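Local structure of ribonuclease T2 (Homo sapiens, 3T0O) at residues 10-14 / 180-184. The protein cleaves single-stranded RNA, preferentially between purine and uridine residues, and degrades microbial RNA into fragments sensed by TLR8 in innate immunity. Residues are numbered along the deposited sequence.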
ATOM      1  N   TRP A  10      16.167 -11.274   3.233  1.00 25.40           N
ATOM      2  CA  TRP A  10      15.299 -10.662   2.156  1.00 21.99           C
ATOM      3  C   TRP A  10      16.074  -9.922   1.027  1.00 23.06           C
ATOM      4  O   TRP A  10      17.230  -9.538   1.191  1.00 24.41           O
ATOM      5  CB  TRP A  10      14.226  -9.782   2.767  1.00 20.99           C
ATOM      6  CG  TRP A  10      14.706  -8.582   3.525  1.00 19.33           C
ATOM      7  CD1 TRP A  10      15.114  -8.545   4.851  1.00 22.12           C
ATOM      8  CD2 TRP A  10      14.848  -7.291   3.023  1.00 19.23           C
ATOM      9  NE1 TRP A  10      15.431  -7.245   5.195  1.00 23.75           N
ATOM     10  CE2 TRP A  10      15.308  -6.462   4.084  1.00 18.53           C
ATOM     11  CE3 TRP A  10      14.605  -6.720   1.773  1.00 16.55           C
ATOM     12  CZ2 TRP A  10      15.525  -5.092   3.930  1.00 19.63           C
ATOM     13  CZ3 TRP A  10      14.850  -5.328   1.603  1.00 18.41           C
ATOM     14  CH2 TRP A  10      15.281  -4.535   2.701  1.00 21.47           C
ATOM     15  N   LYS A  11      15.464  -9.774  -0.143  1.00 21.55           N
ATOM     16  CA  LYS A  11      16.207  -9.243  -1.272  1.00 22.57           C
ATOM     17  C   LYS A  11      15.661  -7.961  -1.851  1.00 21.58           C
ATOM     18  O   LYS A  11      16.399  -7.185  -2.414  1.00 24.67           O
ATOM     19  CB  LYS A  11      16.398 -10.265  -2.395  1.00 26.73           C
ATOM     20  CG  LYS A  11      17.469 -11.307  -2.065  1.00 31.42           C
ATOM     21  CD  LYS A  11      16.968 -12.666  -2.474  1.00 40.85           C
ATOM     22  CE  LYS A  11      18.049 -13.735  -2.442  1.00 42.49           C
ATOM     23  NZ  LYS A  11      18.576 -14.022  -3.814  1.00 46.52           N
ATOM     24  N   LYS A  12      14.365  -7.771  -1.742  1.00 18.72           N
ATOM     25  CA  LYS A  12      13.759  -6.533  -2.253  1.00 17.54           C
ATOM     26  C   LYS A  12      12.666  -6.056  -1.335  1.00 15.94           C
ATOM     27  O   LYS A  12      12.119  -6.784  -0.487  1.00 15.82           O
ATOM     28  CB  LYS A  12      13.176  -6.745  -3.674  1.00 17.89           C
ATOM     29  CG  LYS A  12      11.953  -7.615  -3.613  1.00 21.02           C
ATOM     30  CD  LYS A  12      11.600  -8.122  -5.023  1.00 27.31           C
ATOM     31  CE  LYS A  12      10.396  -9.028  -4.929  1.00 30.56           C
ATOM     32  NZ  LYS A  12      10.875 -10.413  -4.786  1.00 30.60           N
ATOM     33  N   LEU A  13      12.271  -4.814  -1.561  1.00 14.58           N
ATOM     34  CA  LEU A  13      11.176  -4.235  -0.833  1.00 13.14           C
ATOM     35  C   LEU A  13       9.933  -4.218  -1.711  1.00 14.35           C
ATOM     36  O   LEU A  13      10.066  -4.152  -2.923  1.00 15.73           O
ATOM     37  CB  LEU A  13      11.538  -2.790  -0.440  1.00 14.24           C
ATOM     38  CG  LEU A  13      12.611  -2.756   0.644  1.00 14.47           C
ATOM     39  CD1 LEU A  13      13.269  -1.361   0.629  1.00 17.37           C
ATOM     40  CD2 LEU A  13      11.926  -3.105   2.006  1.00 15.72           C
ATOM     41  N   ILE A  14       8.751  -4.228  -1.096  1.00 13.88           N
ATOM     42  CA  ILE A  14       7.513  -4.082  -1.866  1.00 12.54           C
ATOM     43  C   ILE A  14       6.734  -2.908  -1.308  1.00 11.22           C
ATOM     44  O   ILE A  14       6.405  -2.912  -0.102  1.00 12.01           O
ATOM     45  CB  ILE A  14       6.696  -5.368  -1.770  1.00 12.76           C
ATOM     46  CG1 ILE A  14       7.469  -6.583  -2.210  1.00 17.36           C
ATOM     47  CG2 ILE A  14       5.431  -5.235  -2.711  1.00 12.74           C
ATOM     48  CD1 ILE A  14       6.774  -7.909  -1.754  1.00 20.77           C
ATOM     49  N   THR A 180      14.263  -1.445  -4.893  1.00 15.58           N
ATOM     50  CA  THR A 180      15.568  -2.046  -4.550  1.00 18.40           C
ATOM     51  C   THR A 180      15.845  -1.913  -3.070  1.00 17.71           C
ATOM     52  O   THR A 180      15.389  -1.005  -2.411  1.00 17.12           O
ATOM     53  CB  THR A 180      16.719  -1.429  -5.324  1.00 20.09           C
ATOM     54  OG1 THR A 180      16.822  -0.022  -4.972  1.00 20.58           O
ATOM     55  CG2 THR A 180      16.480  -1.645  -6.850  1.00 20.50           C
ATOM     56  N   LYS A 181      16.640  -2.831  -2.540  1.00 19.15           N
ATOM     57  CA  LYS A 181      16.822  -2.889  -1.119  1.00 19.97           C
ATOM     58  C   LYS A 181      17.537  -1.667  -0.585  1.00 21.54           C
ATOM     59  O   LYS A 181      17.102  -1.015   0.362  1.00 21.77           O
ATOM     60  CB  LYS A 181      17.636  -4.160  -0.851  1.00 21.21           C
ATOM     61  CG  LYS A 181      18.148  -4.351   0.529  1.00 25.45           C
ATOM     62  CD  LYS A 181      18.411  -5.887   0.650  1.00 26.09           C
ATOM     63  CE  LYS A 181      18.376  -6.397   2.034  1.00 24.83           C
ATOM     64  NZ  LYS A 181      19.084  -7.700   2.140  1.00 26.18           N
ATOM     65  N   GLN A 182      18.635  -1.307  -1.241  1.00 23.09           N
ATOM     66  CA  GLN A 182      19.452  -0.221  -0.693  1.00 25.95           C
ATOM     67  C   GLN A 182      18.907   1.178  -0.866  1.00 25.80           C
ATOM     68  O   GLN A 182      18.818   1.896   0.151  1.00 26.66           O
ATOM     69  CB  GLN A 182      20.912  -0.340  -1.127  1.00 27.24           C
ATOM     70  CG  GLN A 182      21.556  -1.585  -0.567  1.00 29.99           C
ATOM     71  CD  GLN A 182      21.529  -1.661   0.977  1.00 33.35           C
ATOM     72  OE1 GLN A 182      21.649  -0.644   1.689  1.00 35.45           O
ATOM     73  NE2 GLN A 182      21.387  -2.877   1.492  1.00 38.21           N
ATOM     74  N   ASP A 183      18.453   1.523  -2.087  1.00 24.44           N
ATOM     75  CA  ASP A 183      18.052   2.909  -2.427  1.00 24.41           C
ATOM     76  C   ASP A 183      16.548   3.043  -2.773  1.00 20.97           C
ATOM     77  O   ASP A 183      16.090   4.127  -3.150  1.00 20.85           O
ATOM     78  CB  ASP A 183      18.867   3.401  -3.642  1.00 26.46           C
ATOM     79  CG  ASP A 183      20.331   3.032  -3.550  1.00 33.95           C
ATOM     80  OD1 ASP A 183      20.907   3.195  -2.449  1.00 40.85           O
ATOM     81  OD2 ASP A 183      20.914   2.576  -4.566  1.00 37.95           O
ATOM     82  N   GLN A 184      15.831   1.928  -2.687  1.00 19.57           N
ATOM     83  CA  GLN A 184      14.384   1.829  -2.973  1.00 18.40           C
ATOM     84  C   GLN A 184      14.060   2.412  -4.308  1.00 18.14           C
ATOM     85  O   GLN A 184      13.112   3.231  -4.417  1.00 18.74           O
ATOM     86  CB  GLN A 184      13.550   2.526  -1.872  1.00 16.66           C
ATOM     87  CG  GLN A 184      13.850   1.973  -0.499  1.00 17.39           C
ATOM     88  CD  GLN A 184      15.129   2.562   0.080  1.00 19.15           C
ATOM     89  OE1 GLN A 184      15.298   3.778   0.118  1.00 21.63           O
ATOM     90  NE2 GLN A 184      16.013   1.700   0.575  1.00 23.15           N
TER
HETATM   91  O   HOH W   1      18.567  -9.264   4.296  1.00 14.60           O
HETATM   92  O   HOH W   2      16.674  -5.244  -4.374  1.00 12.83           O
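Lys181 lays its extended, all-trans side chain across one face of the Trp10 indole. Lys181 CE sits 3.4 Å from the centroid of the six-membered ring of Trp10, almost on the ring normal, a CH-pi contact, and Lys181 NZ lies 4.5 Å from the same centroid, a cation-pi interaction. Tryptophan offers a broad face, and lysine suits it because its methylenes can cover the ring while its ammonium group reaches beyond them: Lys181 NZ donates a 2.8 Å hydrogen bond to Trp10 O and another, of 2.7 Å, to water 1. On the indole's rim, Trp10 NE1 is hydrogen-bonded to Cys97 O. Water 2 adds a backbone link, donating to Lys11 O at 2.8 Å and accepting from Lys181 N at 3.0 Å.

Buried, branched Leu13 packs against the turn and Leu43 and Pro45, its CD1 3.6 Å from Gln184 CG. The Gln184 amide can both donate and accept: Gln184 NE2 donates to Lys181 O at 2.9 Å, and OE1 accepts from Arg113 NE of helix 107-121.

The contact lies at one end of the antiparallel sheet of the RNase T2 fold, where strand 12-18 starts beside the end of strand 171-180. One lysine thus joins loop to strand start, its methylenes covering an aromatic face and its ammonium serving a backbone carbonyl and a water.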